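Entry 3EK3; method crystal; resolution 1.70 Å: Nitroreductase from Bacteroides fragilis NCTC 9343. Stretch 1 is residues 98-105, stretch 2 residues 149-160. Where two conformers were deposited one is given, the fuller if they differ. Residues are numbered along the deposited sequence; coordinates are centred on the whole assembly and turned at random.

Stretch 1 (98-105) VIVSNEPK
Stretch 2 149-160: YLTSLGVPENHK

A β-strand (98-102) packs the side chain of Ile99 against the end of a helix and the residue Val155 that follows it, and is joined, further along, to the segment leaving that helix by a short antiparallel bridge and a serine-histidine hydrogen bond. The helix ends at a Schellman motif: Gly154, with phi/psi 107/8, leaves helical geometry, its N bonding Thr151 O (3.0 Å) while Val155 N bonds Leu150 O (3.0 Å). A CB at these angles would jam against the carbonyl O of Leu153. Ile99 (chi1 m, chi2 t) points toward this corner, its CD1 lying 3.9 Å from Leu150 CD2 and 4.1 Å from Leu153 CD1, both leucines m,t; its CG2 is 4.0 Å from CG2 of Val155 (t). Val98 and Lys105 stay out of reach, and Val100 points away, as strand alternation requires. Ser101 (p) again points toward stretch 2, where its OG hydrogen-bonds His159 ND1 at 2.7 Å, near the ring plane, and lies 3.8 Å from Val155 CG1. A type I turn from Pro156 to His159, closed by His159 N to Pro156 O (3.0 Å), brings the imidazole (chi1 m, -83°; chi2 -157°) to this position. One ring face is covered by Asn102 C and Glu103 N, the latter 3.4 Å from His159 CD2. Asn102 and Lys160 then form an antiparallel hydrogen-bonded pair, CA to CA 5.7 Å: Asn102 N donates to Lys160 O (3.0 Å) and Lys160 N to Asn102 O (2.9 Å). The same carbonyls receive CA-H...O contacts, Ser101 CA to Lys160 O and His159 CA to Asn102 O, both 3.2 Å. Beyond the bridge, Pro104 CD rests 3.3 Å from Asn158 O and Pro104 CB 4.1 Å from Lys160 CG. A water links Glu103 OE1 and His159 NE2, 2.8 Å from each, so both ring nitrogens of His159 are engaged.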

ATOM      1  N   VAL A  98      -5.217  10.416  10.584  1.00 10.29           N
ATOM      2  CA  VAL A  98      -3.881  10.663  10.041  1.00 10.32           C
ATOM      3  C   VAL A  98      -3.994  10.923   8.547  1.00  9.27           C
ATOM      4  O   VAL A  98      -4.442  10.061   7.753  1.00 11.30           O
ATOM      5  CB  VAL A  98      -2.925   9.518  10.248  1.00 10.89           C
ATOM      6  CG1 VAL A  98      -1.492   9.903   9.858  1.00  8.15           C
ATOM      7  CG2 VAL A  98      -2.941   9.091  11.681  1.00  8.83           C
ATOM      8  N   ILE A  99      -3.630  12.132   8.165  1.00  9.83           N
ATOM      9  CA  ILE A  99      -3.646  12.518   6.764  1.00  9.99           C
ATOM     10  C   ILE A  99      -2.306  12.146   6.133  1.00 10.67           C
ATOM     11  O   ILE A  99      -1.276  12.647   6.555  1.00 12.50           O
ATOM     12  CB  ILE A  99      -3.862  14.051   6.623  1.00  8.90           C
ATOM     13  CG1 ILE A  99      -5.185  14.453   7.300  1.00  9.41           C
ATOM     14  CG2 ILE A  99      -3.854  14.476   5.142  1.00 14.37           C
ATOM     15  CD1 ILE A  99      -5.399  15.949   7.476  1.00  8.61           C
ATOM     16  N   VAL A 100      -2.337  11.298   5.105  1.00 10.02           N
ATOM     17  CA  VAL A 100      -1.090  10.775   4.521  1.00  9.14           C
ATOM     18  C   VAL A 100      -0.962  11.431   3.142  1.00 10.03           C
ATOM     19  O   VAL A 100      -1.786  11.221   2.259  1.00 12.17           O
ATOM     20  CB  VAL A 100      -1.040   9.228   4.483  1.00  9.56           C
ATOM     21  CG1 VAL A 100       0.323   8.739   3.886  1.00  5.93           C
ATOM     22  CG2 VAL A 100      -1.198   8.603   5.922  1.00 10.74           C
ATOM     23  N   SER A 101       0.084  12.247   2.977  1.00  9.76           N
ATOM     24  CA  SER A 101       0.236  13.069   1.765  1.00 10.65           C
ATOM     25  C   SER A 101       1.587  12.783   1.118  1.00 10.43           C
ATOM     26  O   SER A 101       2.458  12.252   1.748  1.00 11.62           O
ATOM     27  CB  SER A 101       0.118  14.554   2.091  1.00 11.07           C
ATOM     28  OG  SER A 101       1.140  15.028   2.962  1.00 10.27           O
ATOM     29  N   ASN A 102       1.748  13.182  -0.138  1.00 10.23           N
ATOM     30  CA  ASN A 102       3.025  13.007  -0.821  1.00 10.94           C
ATOM     31  C   ASN A 102       3.076  14.010  -1.922  1.00  9.27           C
ATOM     32  O   ASN A 102       2.040  14.474  -2.368  1.00 11.64           O
ATOM     33  CB  ASN A 102       3.138  11.570  -1.366  1.00 12.57           C
ATOM     34  CG  ASN A 102       4.602  11.094  -1.577  1.00 14.61           C
ATOM     35  OD1 ASN A 102       5.562  11.829  -1.365  1.00 10.13           O
ATOM     36  ND2 ASN A 102       4.750   9.851  -2.034  1.00 14.95           N
ATOM     37  N   GLU A 103       4.286  14.329  -2.376  1.00 10.38           N
ATOM     38  CA  GLU A 103       4.431  15.098  -3.592  1.00 11.84           C
ATOM     39  C   GLU A 103       4.059  14.193  -4.758  1.00 12.51           C
ATOM     40  O   GLU A 103       4.317  12.998  -4.765  1.00 12.41           O
ATOM     41  CB  GLU A 103       5.844  15.663  -3.713  1.00 13.62           C
ATOM     42  CG  GLU A 103       6.929  14.654  -3.838  1.00 17.01           C
ATOM     43  CD  GLU A 103       8.337  15.301  -3.930  1.00 19.43           C
ATOM     44  OE1 GLU A 103       8.645  16.233  -3.133  1.00 18.85           O
ATOM     45  OE2 GLU A 103       9.107  14.844  -4.808  1.00 21.90           O
ATOM     46  N   PRO A 104       3.400  14.763  -5.755  1.00 13.34           N
ATOM     47  CA  PRO A 104       2.926  13.986  -6.874  1.00 14.89           C
ATOM     48  C   PRO A 104       3.943  13.793  -8.028  1.00 16.31           C
ATOM     49  O   PRO A 104       3.581  13.262  -9.074  1.00 17.67           O
ATOM     50  CB  PRO A 104       1.721  14.791  -7.312  1.00 14.88           C
ATOM     51  CG  PRO A 104       2.136  16.207  -7.054  1.00 15.06           C
ATOM     52  CD  PRO A 104       2.909  16.151  -5.794  1.00 15.13           C
ATOM     53  N   LYS A 105       5.203  14.117  -7.786  1.00 15.51           N
ATOM     54  CA  LYS A 105       6.266  14.040  -8.792  1.00 14.73           C
ATOM     55  C   LYS A 105       6.376  12.662  -9.452  1.00 14.60           C
ATOM     56  O   LYS A 105       6.461  12.563 -10.663  1.00 14.34           O
ATOM     57  CB  LYS A 105       7.596  14.405  -8.137  1.00 14.54           C
ATOM     58  CG  LYS A 105       8.787  14.510  -9.093  1.00 21.54           C
ATOM     59  CD  LYS A 105      10.061  15.053  -8.415  1.00 23.03           C
ATOM     60  CE  LYS A 105       9.858  16.443  -7.765  1.00 34.10           C
ATOM     61  NZ  LYS A 105      11.131  16.991  -7.233  1.00 35.40           N
ATOM     62  N   TYR A 149      -7.381  24.751   4.766  1.00 12.73           N
ATOM     63  CA  TYR A 149      -7.473  24.017   6.035  1.00 12.01           C
ATOM     64  C   TYR A 149      -6.298  23.060   6.203  1.00  9.79           C
ATOM     65  O   TYR A 149      -5.644  23.049   7.239  1.00 10.33           O
ATOM     66  CB  TYR A 149      -8.838  23.288   6.187  1.00 12.28           C
ATOM     67  CG  TYR A 149      -9.203  23.178   7.634  1.00 10.68           C
ATOM     68  CD1 TYR A 149      -8.659  22.157   8.414  1.00  9.22           C
ATOM     69  CD2 TYR A 149      -9.980  24.161   8.269  1.00  9.96           C
ATOM     70  CE1 TYR A 149      -8.908  22.075   9.761  1.00 12.80           C
ATOM     71  CE2 TYR A 149     -10.242  24.097   9.659  1.00  8.57           C
ATOM     72  CZ  TYR A 149      -9.688  23.065  10.395  1.00  8.38           C
ATOM     73  OH  TYR A 149      -9.886  22.955  11.749  1.00 13.31           O
ATOM     74  N   LEU A 150      -6.000  22.292   5.157  1.00 10.64           N
ATOM     75  CA  LEU A 150      -4.880  21.340   5.181  1.00 11.41           C
ATOM     76  C   LEU A 150      -3.554  22.055   5.472  1.00 10.57           C
ATOM     77  O   LEU A 150      -2.753  21.617   6.301  1.00 10.25           O
ATOM     78  CB  LEU A 150      -4.794  20.598   3.847  1.00 12.51           C
ATOM     79  CG  LEU A 150      -5.975  19.671   3.527  1.00  7.31           C
ATOM     80  CD1 LEU A 150      -5.775  19.076   2.135  1.00  9.58           C
ATOM     81  CD2 LEU A 150      -6.048  18.528   4.562  1.00 10.06           C
ATOM     82  N   THR A 151      -3.338  23.156   4.790  1.00 12.52           N
ATOM     83  CA  THR A 151      -2.136  23.987   5.021  1.00 13.47           C
ATOM     84  C   THR A 151      -2.002  24.432   6.473  1.00 12.89           C
ATOM     85  O   THR A 151      -0.921  24.336   7.067  1.00 15.15           O
ATOM     86  CB  THR A 151      -2.155  25.175   4.101  1.00 11.67           C
ATOM     87  OG1 THR A 151      -2.145  24.714   2.741  1.00 12.57           O
ATOM     88  CG2 THR A 151      -0.952  26.120   4.375  1.00 14.34           C
ATOM     89  N   SER A 152      -3.129  24.832   7.064  1.00 11.98           N
ATOM     90  CA  SER A 152      -3.144  25.314   8.446  0.50 13.00           C
ATOM     91  C   SER A 152      -2.813  24.164   9.393  1.00 12.19           C
ATOM     92  O   SER A 152      -2.230  24.376  10.438  1.00 14.41           O
ATOM     93  CB  SER A 152      -4.500  25.931   8.815  0.50 13.14           C
ATOM     94  OG  SER A 152      -5.429  24.935   9.214  0.50 17.38           O
ATOM     95  N   LEU A 153      -3.174  22.945   9.002  1.00 10.49           N
ATOM     96  CA  LEU A 153      -2.859  21.750   9.805  1.00 10.86           C
ATOM     97  C   LEU A 153      -1.407  21.311   9.648  1.00 12.98           C
ATOM     98  O   LEU A 153      -0.910  20.517  10.428  1.00 14.95           O
ATOM     99  CB  LEU A 153      -3.780  20.594   9.410  1.00 11.85           C
ATOM    100  CG  LEU A 153      -5.238  20.766   9.809  1.00 10.24           C
ATOM    101  CD1 LEU A 153      -6.026  19.688   9.059  1.00 15.16           C
ATOM    102  CD2 LEU A 153      -5.411  20.663  11.353  1.00 10.45           C
ATOM    103  N   GLY A 154      -0.738  21.775   8.608  1.00 12.29           N
ATOM    104  CA  GLY A 154       0.661  21.387   8.385  1.00 14.76           C
ATOM    105  C   GLY A 154       0.903  20.422   7.246  1.00 15.84           C
ATOM    106  O   GLY A 154       2.019  19.947   7.069  1.00 19.72           O
ATOM    107  N   VAL A 155      -0.125  20.135   6.453  1.00 14.60           N
ATOM    108  CA  VAL A 155       0.077  19.363   5.218  1.00 14.14           C
ATOM    109  C   VAL A 155       0.853  20.247   4.210  1.00 12.51           C
ATOM    110  O   VAL A 155       0.478  21.400   3.952  1.00 13.46           O
ATOM    111  CB  VAL A 155      -1.256  18.934   4.571  1.00 12.63           C
ATOM    112  CG1 VAL A 155      -0.986  18.150   3.276  1.00 11.71           C
ATOM    113  CG2 VAL A 155      -2.117  18.095   5.536  1.00 12.97           C
ATOM    114  N   PRO A 156       1.995  19.743   3.679  1.00 13.03           N
ATOM    115  CA  PRO A 156       2.726  20.555   2.728  1.00 10.93           C
ATOM    116  C   PRO A 156       1.910  20.981   1.526  1.00 13.38           C
ATOM    117  O   PRO A 156       1.160  20.191   0.970  1.00 15.49           O
ATOM    118  CB  PRO A 156       3.887  19.641   2.297  1.00 13.46           C
ATOM    119  CG  PRO A 156       4.097  18.753   3.416  1.00 11.77           C
ATOM    120  CD  PRO A 156       2.701  18.493   3.980  1.00 14.65           C
ATOM    121  N   GLU A 157       2.079  22.226   1.136  1.00 12.85           N
ATOM    122  CA  GLU A 157       1.292  22.790   0.051  1.00 14.61           C
ATOM    123  C   GLU A 157       1.524  22.134  -1.288  1.00 13.93           C
ATOM    124  O   GLU A 157       0.662  22.225  -2.151  1.00 16.95           O
ATOM    125  CB  GLU A 157       1.545  24.285  -0.068  1.00 15.85           C
ATOM    126  CG  GLU A 157       1.030  25.001   1.159  1.00 16.79           C
ATOM    127  CD  GLU A 157       1.210  26.496   1.112  1.00 21.20           C
ATOM    128  OE1 GLU A 157       0.505  27.162   0.324  1.00 28.68           O
ATOM    129  OE2 GLU A 157       2.052  26.997   1.881  1.00 30.07           O
ATOM    130  N   ASN A 158       2.687  21.513  -1.468  1.00 13.91           N
ATOM    131  CA  ASN A 158       3.030  20.818  -2.706  1.00 14.64           C
ATOM    132  C   ASN A 158       2.655  19.338  -2.692  1.00 16.13           C
ATOM    133  O   ASN A 158       3.015  18.606  -3.607  1.00 17.90           O
ATOM    134  CB  ASN A 158       4.542  20.962  -2.990  1.00 15.68           C
ATOM    135  CG  ASN A 158       5.386  20.179  -2.022  1.00 21.50           C
ATOM    136  OD1 ASN A 158       5.180  20.246  -0.820  1.00 21.99           O
ATOM    137  ND2 ASN A 158       6.323  19.402  -2.542  1.00 32.14           N
ATOM    138  N   HIS A 159       1.953  18.902  -1.655  1.00 13.17           N
ATOM    139  CA  HIS A 159       1.535  17.514  -1.547  1.00 11.81           C
ATOM    140  C   HIS A 159       0.105  17.373  -1.976  1.00 13.26           C
ATOM    141  O   HIS A 159      -0.693  18.311  -1.840  1.00 13.57           O
ATOM    142  CB  HIS A 159       1.643  17.058  -0.104  1.00 15.01           C
ATOM    143  CG  HIS A 159       3.017  16.625   0.298  1.00  8.84           C
ATOM    144  ND1 HIS A 159       3.246  15.775   1.365  1.00 12.81           N
ATOM    145  CD2 HIS A 159       4.231  16.926  -0.224  1.00 12.56           C
ATOM    146  CE1 HIS A 159       4.549  15.571   1.478  1.00 11.08           C
ATOM    147  NE2 HIS A 159       5.167  16.261   0.525  1.00 12.00           N
ATOM    148  N   LYS A 160      -0.235  16.194  -2.468  1.00 11.30           N
ATOM    149  CA  LYS A 160      -1.626  15.784  -2.583  1.00 10.38           C
ATOM    150  C   LYS A 160      -1.891  14.780  -1.490  1.00 11.23           C
ATOM    151  O   LYS A 160      -0.970  14.175  -0.958  1.00 11.77           O
ATOM    152  CB  LYS A 160      -1.883  15.128  -3.930  1.00 12.18           C
ATOM    153  CG  LYS A 160      -1.528  15.985  -5.132  1.00 15.88           C
ATOM    154  CD  LYS A 160      -2.082  17.389  -5.044  1.00 12.26           C
ATOM    155  CE  LYS A 160      -1.820  18.155  -6.340  1.00 19.94           C
ATOM    156  NZ  LYS A 160      -2.069  19.594  -6.141  1.00 13.94           N
TER
HETATM  157  O   HOH W   1       7.745  16.732  -0.505  1.00 31.46           O